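Local coordinates for salicylate 5-hydroxylase, large oxygenase component (Ralstonia sp., PDB 7C8Z), which catalyses, as the oxygenase component of a multicomponent system, the NADH- and oxygen-dependent 5-hydroxylation of salicylate to gentisate, using a Rieske [2Fe-2S] cluster and a mononuclear iron, at residues P45-A48 / Y49-D53; P241-P244 / G245-T249; L265-D268 / A269-H273; D389-V392 / I393-Q397; V424-T427 / L428-G431. One frame throughout, in Å; residues are numbered along the deposited sequence.

How the interactions relate
Interactions 2 and 4 meet at the mononuclear iron: residues 241-249 bring His243 and His248, residues 389-397 bring Asp389, and one water belongs to both; their centres lie about 14 Å apart. Leu247 CD1 also packs on Val392 CG1 at 3.5 Å. Further along the same helix as Asp389, Gln397 touches Tyr49 and Thr50 of interaction 1, whose centre is about 16 Å from that of interaction 4. Interactions 3 and 5, with centres about 10 Å apart, pack through Met267 CG and Leu428 CD2 at 3.4 Å. Pro241 of interaction 2 touches both Leu265 and Thr425, so the iron loop adjoins this pair as well.

Interaction 1: residues P45-A48 / Y49-D53; sequences PFWA and YTRED
Trp47 and Arg51 meet across a turn of helical backbone angles that leads residues 45-48 into helix 52-63, with Arg51 at the N-cap position. The polar contacts across the turn are made by the backbone. Tyr49 N donates to Phe46 O at 3.0 Å in a nearly straight bond, approaching from above the carbonyl plane. Trp47 O receives weak bonds from Thr50 N and Arg51 N, and so closes the turn less firmly. Thr50 OG1 comes within 3.2 Å of Trp47 CA, while its methyl CG2 turns to the side of Phe46 O.

The side-chain packing centres on the indole. Its CG sits between the backbone N and carbonyl carbon (chi1 49°), and the ring lies alongside the arginine, both pointing the same way. Arg51 CD and NH1 both lie along the six-membered part of the indole, NH1 3.4 Å from Trp47 CZ3 in an oblique approach, with the guanidinium tilted 40° from the ring plane. A long, flexible arginine suits this place because its methylenes can follow the ring. One face of the indole carries Pro45 CG, a rigid apolar neighbour for a flat ring. Tyr49 ties the turn to the catalytic domain: it stacks on Phe400, which Phe46 also meets, and its hydroxyl is hydrogen-bonded to Glu236.

The remaining interaction is ionic. A bend at chi3 (44°) turns the guanidinium toward Asp53 in the first turn of the helix, where Arg51 NE donates to Asp53 OD1 at 3.3 Å as part of a salt bridge, using the syn lone pair.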
loop_
_atom_site.group_PDB
_atom_site.type_symbol
_atom_site.label_atom_id
_atom_site.label_comp_id
_atom_site.label_asym_id
_atom_site.label_seq_id
_atom_site.Cartn_x
_atom_site.Cartn_y
_atom_site.Cartn_z
ATOM N N PRO A 45 30.173 -6.875 -0.733
ATOM C CA PRO A 45 29.232 -7.662 -1.533
ATOM C C PRO A 45 27.830 -7.084 -1.453
ATOM O O PRO A 45 27.431 -6.489 -0.449
ATOM C CB PRO A 45 29.295 -9.051 -0.892
ATOM C CG PRO A 45 29.732 -8.794 0.509
ATOM C CD PRO A 45 30.675 -7.628 0.429
ATOM N N PHE A 46 27.073 -7.277 -2.535
ATOM C CA PHE A 46 25.723 -6.726 -2.589
ATOM C C PHE A 46 24.838 -7.298 -1.490
ATOM O O PHE A 46 23.980 -6.586 -0.955
ATOM C CB PHE A 46 25.099 -6.990 -3.961
ATOM C CG PHE A 46 25.595 -6.075 -5.048
ATOM C CD1 PHE A 46 26.645 -5.199 -4.819
ATOM C CD2 PHE A 46 25.010 -6.096 -6.303
ATOM C CE1 PHE A 46 27.100 -4.364 -5.824
ATOM C CE2 PHE A 46 25.461 -5.265 -7.306
ATOM C CZ PHE A 46 26.509 -4.397 -7.066
ATOM N N TRP A 47 25.045 -8.564 -1.114
ATOM C CA TRP A 47 24.187 -9.172 -0.105
ATOM C C TRP A 47 24.385 -8.577 1.286
ATOM O O TRP A 47 23.602 -8.896 2.188
ATOM C CB TRP A 47 24.379 -10.693 -0.064
ATOM C CG TRP A 47 25.793 -11.169 -0.005
ATOM C CD1 TRP A 47 26.557 -11.594 -1.050
ATOM C CD2 TRP A 47 26.606 -11.303 1.168
ATOM N NE1 TRP A 47 27.800 -11.973 -0.605
ATOM C CE2 TRP A 47 27.856 -11.804 0.753
ATOM C CE3 TRP A 47 26.400 -11.041 2.527
ATOM C CZ2 TRP A 47 28.898 -12.049 1.648
ATOM C CZ3 TRP A 47 27.434 -11.282 3.411
ATOM C CH2 TRP A 47 28.669 -11.783 2.969
ATOM N N ALA A 48 25.418 -7.757 1.497
ATOM C CA ALA A 48 25.524 -7.016 2.750
ATOM C C ALA A 48 24.374 -6.030 2.932
ATOM O O ALA A 48 24.111 -5.598 4.062
ATOM C CB ALA A 48 26.860 -6.275 2.817
ATOM N N TYR A 49 23.678 -5.671 1.851
ATOM C CA TYR A 49 22.557 -4.745 1.907
ATOM C C TYR A 49 21.203 -5.416 1.738
ATOM O O TYR A 49 20.177 -4.759 1.944
ATOM C CB TYR A 49 22.699 -3.659 0.828
ATOM C CG TYR A 49 24.043 -2.961 0.796
ATOM C CD1 TYR A 49 24.299 -1.865 1.608
ATOM C CD2 TYR A 49 25.054 -3.393 -0.062
ATOM C CE1 TYR A 49 25.521 -1.223 1.577
ATOM C CE2 TYR A 49 26.281 -2.754 -0.100
ATOM C CZ TYR A 49 26.508 -1.671 0.722
ATOM O OH TYR A 49 27.725 -1.034 0.689
ATOM N N THR A 50 21.164 -6.690 1.350
ATOM C CA THR A 50 19.923 -7.341 0.961
ATOM C C THR A 50 19.497 -8.487 1.873
ATOM O O THR A 50 18.431 -9.069 1.638
ATOM C CB THR A 50 20.039 -7.866 -0.477
ATOM O OG1 THR A 50 21.052 -8.877 -0.533
ATOM C CG2 THR A 50 20.402 -6.738 -1.434
ATOM N N ARG A 51 20.265 -8.814 2.911
ATOM C CA ARG A 51 19.988 -9.970 3.757
ATOM C C ARG A 51 19.344 -9.519 5.060
ATOM O O ARG A 51 19.885 -8.657 5.760
ATOM C CB ARG A 51 21.266 -10.759 4.050
ATOM C CG ARG A 51 21.841 -11.475 2.846
ATOM C CD ARG A 51 23.093 -12.256 3.204
ATOM N NE ARG A 51 22.963 -12.998 4.456
ATOM C CZ ARG A 51 23.981 -13.575 5.087
ATOM N NH1 ARG A 51 25.203 -13.491 4.583
ATOM N NH2 ARG A 51 23.781 -14.239 6.217
ATOM N N GLU A 52 18.186 -10.104 5.379
ATOM C CA GLU A 52 17.451 -9.715 6.579
ATOM C C GLU A 52 18.046 -10.313 7.852
ATOM O O GLU A 52 17.975 -9.686 8.916
ATOM C CB GLU A 52 15.980 -10.114 6.437
ATOM C CG GLU A 52 15.069 -9.564 7.523
ATOM C CD GLU A 52 14.713 -8.103 7.308
ATOM O OE1 GLU A 52 15.138 -7.520 6.287
ATOM O OE2 GLU A 52 14.000 -7.538 8.163
ATOM N N ASP A 53 18.634 -11.507 7.778
ATOM C CA ASP A 53 19.327 -12.042 8.948
ATOM C C ASP A 53 20.498 -11.147 9.330
ATOM O O ASP A 53 20.718 -10.859 10.517
ATOM C CB ASP A 53 19.791 -13.474 8.678
ATOM C CG ASP A 53 20.661 -13.585 7.452
ATOM O OD1 ASP A 53 20.367 -12.914 6.445
ATOM O OD2 ASP A 53 21.643 -14.348 7.491
#

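Interaction 2: residues P241-P244 / G245-T249. With FE (Fe (III) ion), chain J.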
loop_
_atom_site.group_PDB
_atom_site.type_symbol
_atom_site.label_atom_id
_atom_site.label_comp_id
_atom_site.label_asym_id
_atom_site.label_seq_id
_atom_site.Cartn_x
_atom_site.Cartn_y
_atom_site.Cartn_z
ATOM N N PRO A 241 33.356 11.397 0.543
ATOM C CA PRO A 241 33.811 12.792 0.475
ATOM C C PRO A 241 33.885 13.379 -0.927
ATOM O O PRO A 241 33.882 14.605 -1.074
ATOM C CB PRO A 241 35.205 12.738 1.120
ATOM C CG PRO A 241 35.572 11.262 1.218
ATOM C CD PRO A 241 34.483 10.454 0.576
ATOM N N TYR A 242 33.980 12.548 -1.962
ATOM C CA TYR A 242 34.201 13.060 -3.307
ATOM C C TYR A 242 32.978 12.967 -4.208
ATOM O O TYR A 242 33.038 13.412 -5.358
ATOM C CB TYR A 242 35.398 12.351 -3.949
ATOM C CG TYR A 242 35.113 11.030 -4.629
ATOM C CD1 TYR A 242 34.658 9.932 -3.911
ATOM C CD2 TYR A 242 35.346 10.873 -5.991
ATOM C CE1 TYR A 242 34.423 8.717 -4.540
ATOM C CE2 TYR A 242 35.115 9.672 -6.626
ATOM C CZ TYR A 242 34.654 8.598 -5.901
ATOM O OH TYR A 242 34.430 7.405 -6.552
ATOM N N HIS A 243 31.883 12.396 -3.730
ATOM C CA HIS A 243 30.613 12.465 -4.446
ATOM C C HIS A 243 29.982 13.861 -4.477
ATOM O O HIS A 243 29.408 14.226 -5.510
ATOM C CB HIS A 243 29.623 11.449 -3.855
ATOM C CG HIS A 243 28.710 12.013 -2.810
ATOM N ND1 HIS A 243 28.938 11.852 -1.461
ATOM C CD2 HIS A 243 27.564 12.728 -2.915
ATOM C CE1 HIS A 243 27.977 12.449 -0.779
ATOM N NE2 HIS A 243 27.132 12.990 -1.638
ATOM N N PRO A 244 30.063 14.684 -3.409
ATOM C CA PRO A 244 29.323 15.964 -3.443
ATOM C C PRO A 244 29.691 16.871 -4.603
ATOM O O PRO A 244 28.805 17.514 -5.180
ATOM C CB PRO A 244 29.677 16.605 -2.092
ATOM C CG PRO A 244 30.024 15.466 -1.215
ATOM C CD PRO A 244 30.744 14.513 -2.110
ATOM N N GLY A 245 30.966 16.941 -4.970
ATOM C CA GLY A 245 31.348 17.763 -6.103
ATOM C C GLY A 245 30.968 17.185 -7.449
ATOM O O GLY A 245 31.155 17.859 -8.469
ATOM N N LEU A 246 30.447 15.959 -7.474
ATOM C CA LEU A 246 30.059 15.292 -8.709
ATOM C C LEU A 246 28.575 14.981 -8.790
ATOM O O LEU A 246 28.028 14.946 -9.895
ATOM C CB LEU A 246 30.850 13.984 -8.885
ATOM C CG LEU A 246 32.379 14.092 -8.854
ATOM C CD1 LEU A 246 33.017 12.709 -8.867
ATOM C CD2 LEU A 246 32.890 14.934 -10.010
ATOM N N LEU A 247 27.911 14.760 -7.655
ATOM C CA LEU A 247 26.488 14.446 -7.643
ATOM C C LEU A 247 25.645 15.713 -7.530
ATOM O O LEU A 247 24.771 15.953 -8.368
ATOM C CB LEU A 247 26.175 13.479 -6.493
ATOM C CG LEU A 247 24.704 13.199 -6.172
ATOM C CD1 LEU A 247 24.162 12.170 -7.137
ATOM C CD2 LEU A 247 24.546 12.715 -4.736
ATOM N N HIS A 248 25.903 16.530 -6.507
ATOM C CA HIS A 248 25.175 17.780 -6.286
ATOM C C HIS A 248 25.752 18.854 -7.200
ATOM O O HIS A 248 26.754 19.492 -6.870
ATOM C CB HIS A 248 25.264 18.217 -4.827
ATOM C CG HIS A 248 24.930 17.137 -3.849
ATOM N ND1 HIS A 248 23.860 16.284 -4.015
ATOM C CD2 HIS A 248 25.526 16.772 -2.689
ATOM C CE1 HIS A 248 23.813 15.440 -3.000
ATOM N NE2 HIS A 248 24.812 15.715 -2.182
ATOM N N THR A 249 25.107 19.083 -8.345
ATOM C CA THR A 249 25.566 20.098 -9.287
ATOM C C THR A 249 25.153 21.503 -8.871
ATOM O O THR A 249 25.112 22.407 -9.714
ATOM C CB THR A 249 25.054 19.795 -10.698
ATOM O OG1 THR A 249 23.725 19.266 -10.625
ATOM C CG2 THR A 249 25.974 18.793 -11.401
HETATM FE FE FE J . 25.387 14.162 -0.725
HETATM O O HOH W 1 25.969 16.185 0.079
#
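The histidine pair of the facial triad (two histidines and one carboxylate), the mononuclear iron site of Rieske oxygenases, is carried on either side of the short helix 244-247. His243 NE2 binds the iron at 2.3 Å and His248 NE2 at 2.2 Å; a water and Asp389 complete the set of ligands seen. The two imidazoles are oblique, their planes 77° apart, and their NE2 atoms converge on the metal. Histidine suits both places because one ring nitrogen can bind iron while the other is held by the protein: His243 ND1 is hydrogen-bonded to Asp240 O, and His248 ND1 weakly to Asp388.

Backbone bonds close the turn between the two histidines. His243 O accepts from Leu247 N at 2.7 Å, almost in line with the carbonyl, and from Leu246 N at 2.8 Å, above the carbonyl plane. Pro244, with its restricted phi, fits the first turn of helix 244-247, where no amide proton is needed, and its CD lies over one face of the His243 ring. Leu247 CB lies at the edge of that ring. With CG anti to the backbone N (chi1 171°), the leucine sends its branch toward the imidazole, CD2 coming 3.5 Å from His243 CD2.

Interaction 3: residues L265-D268 / A269-H273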
loop_
_atom_site.group_PDB
_atom_site.type_symbol
_atom_site.label_atom_id
_atom_site.label_comp_id
_atom_site.label_asym_id
_atom_site.label_seq_id
_atom_site.Cartn_x
_atom_site.Cartn_y
_atom_site.Cartn_z
ATOM N N LEU A 265 39.698 14.581 6.429
ATOM C CA LEU A 265 38.692 13.676 6.966
ATOM C C LEU A 265 39.343 12.785 8.015
ATOM O O LEU A 265 40.418 12.223 7.778
ATOM C CB LEU A 265 38.015 12.871 5.853
ATOM C CG LEU A 265 38.896 12.142 4.857
ATOM C CD1 LEU A 265 38.959 10.696 5.256
ATOM C CD2 LEU A 265 38.359 12.291 3.448
ATOM N N LYS A 266 38.703 12.679 9.176
ATOM C CA LYS A 266 39.237 11.948 10.314
ATOM C C LYS A 266 38.251 10.891 10.797
ATOM O O LYS A 266 37.051 10.956 10.523
ATOM C CB LYS A 266 39.574 12.904 11.464
ATOM C CG LYS A 266 40.650 13.921 11.117
ATOM C CD LYS A 266 40.327 15.272 11.724
ATOM C CE LYS A 266 41.527 16.195 11.717
ATOM N NZ LYS A 266 41.701 16.817 13.057
ATOM N N MET A 267 38.784 9.906 11.519
ATOM C CA MET A 267 38.017 8.780 12.032
ATOM C C MET A 267 38.409 8.536 13.482
ATOM O O MET A 267 39.435 9.028 13.959
ATOM C CB MET A 267 38.265 7.496 11.229
ATOM C CG MET A 267 37.355 7.296 10.046
ATOM S SD MET A 267 37.821 5.856 9.052
ATOM C CE MET A 267 39.417 6.374 8.427
ATOM N N ASP A 268 37.584 7.768 14.185
ATOM C CA ASP A 268 37.935 7.343 15.527
ATOM C C ASP A 268 38.759 6.059 15.449
ATOM O O ASP A 268 39.056 5.548 14.368
ATOM C CB ASP A 268 36.683 7.188 16.395
ATOM C CG ASP A 268 35.915 5.907 16.114
ATOM O OD1 ASP A 268 35.772 5.537 14.930
ATOM O OD2 ASP A 268 35.432 5.281 17.084
ATOM N N ALA A 269 39.114 5.519 16.616
ATOM C CA ALA A 269 40.047 4.396 16.662
ATOM C C ALA A 269 39.501 3.187 15.915
ATOM O O ALA A 269 40.249 2.484 15.228
ATOM C CB ALA A 269 40.366 4.037 18.112
ATOM N N LYS A 270 38.203 2.934 16.025
ATOM C CA LYS A 270 37.606 1.730 15.467
ATOM C C LYS A 270 37.027 1.939 14.070
ATOM O O LYS A 270 36.365 1.035 13.549
ATOM C CB LYS A 270 36.510 1.211 16.406
ATOM C CG LYS A 270 37.010 0.831 17.793
ATOM C CD LYS A 270 36.231 -0.352 18.351
ATOM C CE LYS A 270 36.857 -1.680 17.939
ATOM N NZ LYS A 270 35.991 -2.843 18.289
ATOM N N PHE A 271 37.260 3.103 13.456
ATOM C CA PHE A 271 36.857 3.429 12.089
ATOM C C PHE A 271 35.345 3.518 11.923
ATOM O O PHE A 271 34.851 3.513 10.785
ATOM C CB PHE A 271 37.401 2.425 11.064
ATOM C CG PHE A 271 38.877 2.194 11.159
ATOM C CD1 PHE A 271 39.750 3.254 11.334
ATOM C CD2 PHE A 271 39.395 0.913 11.057
ATOM C CE1 PHE A 271 41.115 3.040 11.417
ATOM C CE2 PHE A 271 40.757 0.692 11.140
ATOM C CZ PHE A 271 41.618 1.758 11.319
ATOM N N ARG A 272 34.589 3.595 13.017
ATOM C CA ARG A 272 33.136 3.621 12.927
ATOM C C ARG A 272 32.592 5.040 12.787
ATOM O O ARG A 272 31.713 5.291 11.956
ATOM C CB ARG A 272 32.527 2.929 14.152
ATOM C CG ARG A 272 33.093 3.420 15.469
ATOM C CD ARG A 272 32.747 2.502 16.619
ATOM N NE ARG A 272 33.116 3.108 17.894
ATOM C CZ ARG A 272 33.014 2.494 19.064
ATOM N NH1 ARG A 272 32.554 1.251 19.119
ATOM N NH2 ARG A 272 33.369 3.122 20.177
ATOM N N HIS A 273 33.082 5.970 13.600
ATOM C CA HIS A 273 32.651 7.356 13.518
ATOM C C HIS A 273 33.602 8.130 12.619
ATOM O O HIS A 273 34.776 7.779 12.484
ATOM C CB HIS A 273 32.598 7.999 14.905
ATOM C CG HIS A 273 32.042 7.109 15.971
ATOM N ND1 HIS A 273 31.052 6.180 15.730
ATOM C CD2 HIS A 273 32.341 7.007 17.288
ATOM C CE1 HIS A 273 30.764 5.547 16.852
ATOM N NE2 HIS A 273 31.532 6.029 17.813
#
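Asp268 reaches into the loop that follows it and gathers Arg272 and His273 around its carboxylate. OD1 accepts from His273 N at 3.0 Å, the donor standing well above the carboxylate plane, and more weakly from Arg272 N. OD2 forms a salt bridge with Arg272 NE at 3.3 Å through its syn lone pair. The carboxylate and guanidinium planes are only 15° apart, although the NE contact is tilted from the guanidinium plane. Aspartate is short enough to serve both backbone amides and the arginine; with CG between the backbone N and carbonyl carbon (chi1 77°), its carboxylate turns back over the loop. The backbone of the same residue closes the loop twice: Asp268 N bonds to His273 O at 3.3 Å, and Asp268 O accepts from Phe271 N at 3.2 Å.

Beside this polar centre, Met267 SD lies 4.0 Å from Phe271 CD1, an oblique Met-aromatic contact. The flexible thioether adapts to the ring, and both residues pack against helix 427-440. In the next shell, Arg272 CG lies over one face of the His273 ring. The extended arginine continues to Tyr435 and to the backbone of Phe199, partners that fix its far end.

The Phe271 N bond closes a type I beta turn from Asp268 to Phe271. This turn forms part of the connection between antiparallel strands 263-267 and 274-278, a beta hairpin of the catalytic domain's sheet, 263-267 being the outermost strand of that sheet within this chain.

Interaction 4: residues D389-V392 / I393-Q397; sequences DGEV and IEWSQ. With FE (Fe (III) ion), chain J.
Over one face of the Trp395 indole lie the carbonyl oxygen and CB of Glu391, one helical turn earlier. Glu391 O is 3.0 Å from Trp395 CG, offset toward the rim, and Glu391 CB makes a CH-pi contact 4.0 Å from the centroid of the six-membered ring. The glutamate bends at chi2 (-75°), its carboxylate plane 30° from the indole. Tryptophan suits this position because its broad surface can cover a turn of backbone and still reach the second subunit, where Arg119 makes a cation-pi contact with it.

These residues belong to helix 387-402, which supplies the carboxylate of the facial triad of two histidines and one carboxylate. Asp389 OD1 binds the iron at 2.2 Å, with OD2 farther away at 3.1 Å. Asn237 is a weak hydrogen-bond partner of the same OD1.

Regular bonds run from Asp389, Gly390 and Glu391 carbonyls to the amides four residues later. Ile393 turns CG1 beside Asp389 O and packs on helix 232-238, an apolar place for a branched chain. At Val392 O two donors of one residue meet: Ser396 N at 2.9 Å and Ser396 OG at 2.7 Å, from opposite faces of the carbonyl plane.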
loop_
_atom_site.group_PDB
_atom_site.type_symbol
_atom_site.label_atom_id
_atom_site.label_comp_id
_atom_site.label_asym_id
_atom_site.label_seq_id
_atom_site.Cartn_x
_atom_site.Cartn_y
_atom_site.Cartn_z
ATOM N N ASP A 389 20.517 12.713 -2.509
ATOM C CA ASP A 389 21.064 11.681 -1.634
ATOM C C ASP A 389 20.076 10.537 -1.456
ATOM O O ASP A 389 20.418 9.365 -1.663
ATOM C CB ASP A 389 21.443 12.288 -0.285
ATOM C CG ASP A 389 22.581 13.280 -0.398
ATOM O OD1 ASP A 389 23.574 12.964 -1.093
ATOM O OD2 ASP A 389 22.482 14.376 0.198
ATOM N N GLY A 390 18.847 10.857 -1.055
ATOM C CA GLY A 390 17.824 9.832 -0.956
ATOM C C GLY A 390 17.591 9.119 -2.274
ATOM O O GLY A 390 17.411 7.894 -2.307
ATOM N N GLU A 391 17.606 9.869 -3.382
ATOM C CA GLU A 391 17.384 9.229 -4.678
ATOM C C GLU A 391 18.452 8.174 -4.961
ATOM O O GLU A 391 18.133 7.018 -5.276
ATOM C CB GLU A 391 17.349 10.279 -5.788
ATOM C CG GLU A 391 16.278 11.366 -5.624
ATOM C CD GLU A 391 14.861 10.903 -5.936
ATOM O OE1 GLU A 391 14.504 9.745 -5.627
ATOM O OE2 GLU A 391 14.098 11.714 -6.502
ATOM N N VAL A 392 19.730 8.544 -4.818
ATOM C CA VAL A 392 20.798 7.607 -5.161
ATOM C C VAL A 392 20.844 6.457 -4.167
ATOM O O VAL A 392 21.222 5.338 -4.530
ATOM C CB VAL A 392 22.171 8.306 -5.278
ATOM C CG1 VAL A 392 22.106 9.434 -6.290
ATOM C CG2 VAL A 392 22.676 8.804 -3.920
ATOM N N ILE A 393 20.448 6.690 -2.912
ATOM C CA ILE A 393 20.425 5.597 -1.945
ATOM C C ILE A 393 19.364 4.570 -2.333
ATOM O O ILE A 393 19.615 3.355 -2.330
ATOM C CB ILE A 393 20.218 6.152 -0.526
ATOM C CG1 ILE A 393 21.515 6.795 -0.038
ATOM C CG2 ILE A 393 19.766 5.061 0.440
ATOM C CD1 ILE A 393 21.429 7.355 1.347
ATOM N N GLU A 394 18.173 5.043 -2.708
ATOM C CA GLU A 394 17.138 4.123 -3.172
ATOM C C GLU A 394 17.602 3.350 -4.405
ATOM O O GLU A 394 17.451 2.123 -4.475
ATOM C CB GLU A 394 15.850 4.890 -3.475
ATOM C CG GLU A 394 14.695 4.000 -3.892
ATOM C CD GLU A 394 13.375 4.746 -3.978
ATOM O OE1 GLU A 394 13.388 5.992 -3.895
ATOM O OE2 GLU A 394 12.326 4.081 -4.124
ATOM N N TRP A 395 18.195 4.053 -5.377
ATOM C CA TRP A 395 18.589 3.390 -6.620
ATOM C C TRP A 395 19.710 2.382 -6.378
ATOM O O TRP A 395 19.743 1.313 -7.005
ATOM C CB TRP A 395 18.996 4.431 -7.667
ATOM C CG TRP A 395 17.945 5.488 -7.898
ATOM C CD1 TRP A 395 16.626 5.418 -7.557
ATOM C CD2 TRP A 395 18.130 6.774 -8.508
ATOM N NE1 TRP A 395 15.980 6.574 -7.915
ATOM C CE2 TRP A 395 16.881 7.426 -8.497
ATOM C CE3 TRP A 395 19.228 7.437 -9.058
ATOM C CZ2 TRP A 395 16.699 8.704 -9.026
ATOM C CZ3 TRP A 395 19.045 8.708 -9.579
ATOM C CH2 TRP A 395 17.793 9.325 -9.560
ATOM N N SER A 396 20.624 2.693 -5.458
ATOM C CA SER A 396 21.658 1.737 -5.091
ATOM C C SER A 396 21.052 0.493 -4.458
ATOM O O SER A 396 21.487 -0.630 -4.740
ATOM C CB SER A 396 22.648 2.396 -4.136
ATOM O OG SER A 396 23.203 3.555 -4.728
ATOM N N GLN A 397 20.043 0.671 -3.598
ATOM C CA GLN A 397 19.380 -0.493 -3.017
ATOM C C GLN A 397 18.734 -1.352 -4.097
ATOM O O GLN A 397 18.793 -2.590 -4.038
ATOM C CB GLN A 397 18.339 -0.055 -1.991
ATOM C CG GLN A 397 17.638 -1.221 -1.308
ATOM C CD GLN A 397 18.585 -2.095 -0.511
ATOM O OE1 GLN A 397 19.557 -1.613 0.073
ATOM N NE2 GLN A 397 18.303 -3.392 -0.481
HETATM FE FE FE J . 25.387 14.162 -0.725
HETATM O O HOH W 1 25.969 16.185 0.079
#

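Interaction 5: residues V424-T427 / L428-G431; sequences VTET and LIRG
The guanidinium of Arg430 folds back over the N-terminal end of helix 427-440, whose N-cap position is held by Glu426. One of its faces rests on the backbone: Thr427 CA lies 3.1 Å above the plane and Glu426 C 3.5 Å above it, both toward the rim. The bend at chi3 (-48°) brings the planar group back against this end of the helix. Arginine suits the place by combining a flat surface that can lie on peptide atoms with several N-H groups directed to other partners; NH1 bonds to Met412 O and NH2 to Glu416 O.

Thr425 and Thr427 each cross the arginine at about a right angle. The chi1 of Thr425 (169°, OG1 opposite the backbone N) turns its hydroxyl toward the arginine and the Thr427 amide, and OG1 receives a weak bond from Arg430 NH2 at 3.2 Å and another weak one from Thr427 N. Thr427 presents CB to NH2 at 3.3 Å, while its hydroxyl bonds to Gly418 N and Glu416 O. A beta-branched threonine thus offers a hydrocarbon side and a polar one. Glu426 extends beyond CG to a salt bridge with Arg113 of the second subunit, a residue of that subunit's Rieske cluster pocket.

The first turn is closed by ordinary backbone bonds. Arg430 N meets Glu426 O at 3.1 Å, and Gly431 N lies 2.9 Å from Thr427 O.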
loop_
_atom_site.group_PDB
_atom_site.type_symbol
_atom_site.label_atom_id
_atom_site.label_comp_id
_atom_site.label_asym_id
_atom_site.label_seq_id
_atom_site.Cartn_x
_atom_site.Cartn_y
_atom_site.Cartn_z
ATOM N N VAL A 424 39.775 12.877 -1.721
ATOM C CA VAL A 424 39.706 11.966 -2.851
ATOM C C VAL A 424 39.992 10.556 -2.380
ATOM O O VAL A 424 41.003 9.955 -2.755
ATOM C CB VAL A 424 40.692 12.389 -3.959
ATOM C CG1 VAL A 424 40.284 11.775 -5.279
ATOM C CG2 VAL A 424 40.785 13.914 -4.049
ATOM N N THR A 425 39.089 10.008 -1.580
ATOM C CA THR A 425 39.321 8.682 -1.045
ATOM C C THR A 425 38.002 8.127 -0.544
ATOM O O THR A 425 37.114 8.880 -0.140
ATOM C CB THR A 425 40.373 8.704 0.071
ATOM O OG1 THR A 425 40.388 7.435 0.732
ATOM C CG2 THR A 425 40.071 9.808 1.080
ATOM N N GLU A 426 37.881 6.803 -0.584
ATOM C CA GLU A 426 36.752 6.112 0.021
ATOM C C GLU A 426 37.141 5.450 1.338
ATOM O O GLU A 426 36.536 4.450 1.739
ATOM C CB GLU A 426 36.171 5.095 -0.962
ATOM C CG GLU A 426 35.588 5.745 -2.204
ATOM C CD GLU A 426 34.978 4.750 -3.167
ATOM O OE1 GLU A 426 33.743 4.567 -3.121
ATOM O OE2 GLU A 426 35.727 4.157 -3.971
ATOM N N THR A 427 38.128 6.020 2.035
ATOM C CA THR A 427 38.694 5.361 3.205
ATOM C C THR A 427 37.705 5.293 4.361
ATOM O O THR A 427 37.777 4.364 5.173
ATOM C CB THR A 427 39.978 6.073 3.642
ATOM O OG1 THR A 427 40.527 5.425 4.797
ATOM C CG2 THR A 427 39.704 7.529 3.960
ATOM N N LEU A 428 36.776 6.247 4.458
ATOM C CA LEU A 428 35.804 6.195 5.545
ATOM C C LEU A 428 34.858 5.013 5.383
ATOM O O LEU A 428 34.500 4.355 6.366
ATOM C CB LEU A 428 35.017 7.502 5.614
ATOM C CG LEU A 428 35.809 8.789 5.817
ATOM C CD1 LEU A 428 34.878 9.966 6.049
ATOM C CD2 LEU A 428 36.759 8.628 6.977
ATOM N N ILE A 429 34.476 4.701 4.147
ATOM C CA ILE A 429 33.628 3.541 3.909
ATOM C C ILE A 429 34.409 2.253 4.138
ATOM O O ILE A 429 33.879 1.276 4.684
ATOM C CB ILE A 429 33.030 3.610 2.493
ATOM C CG1 ILE A 429 32.404 4.988 2.266
ATOM C CG2 ILE A 429 32.000 2.509 2.295
ATOM C CD1 ILE A 429 31.820 5.184 0.887
ATOM N N ARG A 430 35.677 2.228 3.724
ATOM C CA ARG A 430 36.503 1.050 3.960
ATOM C C ARG A 430 36.679 0.798 5.453
ATOM O O ARG A 430 36.635 -0.350 5.907
ATOM C CB ARG A 430 37.856 1.213 3.264
ATOM C CG ARG A 430 37.761 1.009 1.760
ATOM C CD ARG A 430 39.103 1.072 1.040
ATOM N NE ARG A 430 39.927 2.215 1.415
ATOM C CZ ARG A 430 40.087 3.288 0.649
ATOM N NH1 ARG A 430 39.461 3.366 -0.519
ATOM N NH2 ARG A 430 40.864 4.283 1.049
ATOM N N GLY A 431 36.846 1.863 6.238
ATOM C CA GLY A 431 36.925 1.694 7.677
ATOM C C GLY A 431 35.602 1.275 8.283
ATOM O O GLY A 431 35.558 0.426 9.184
#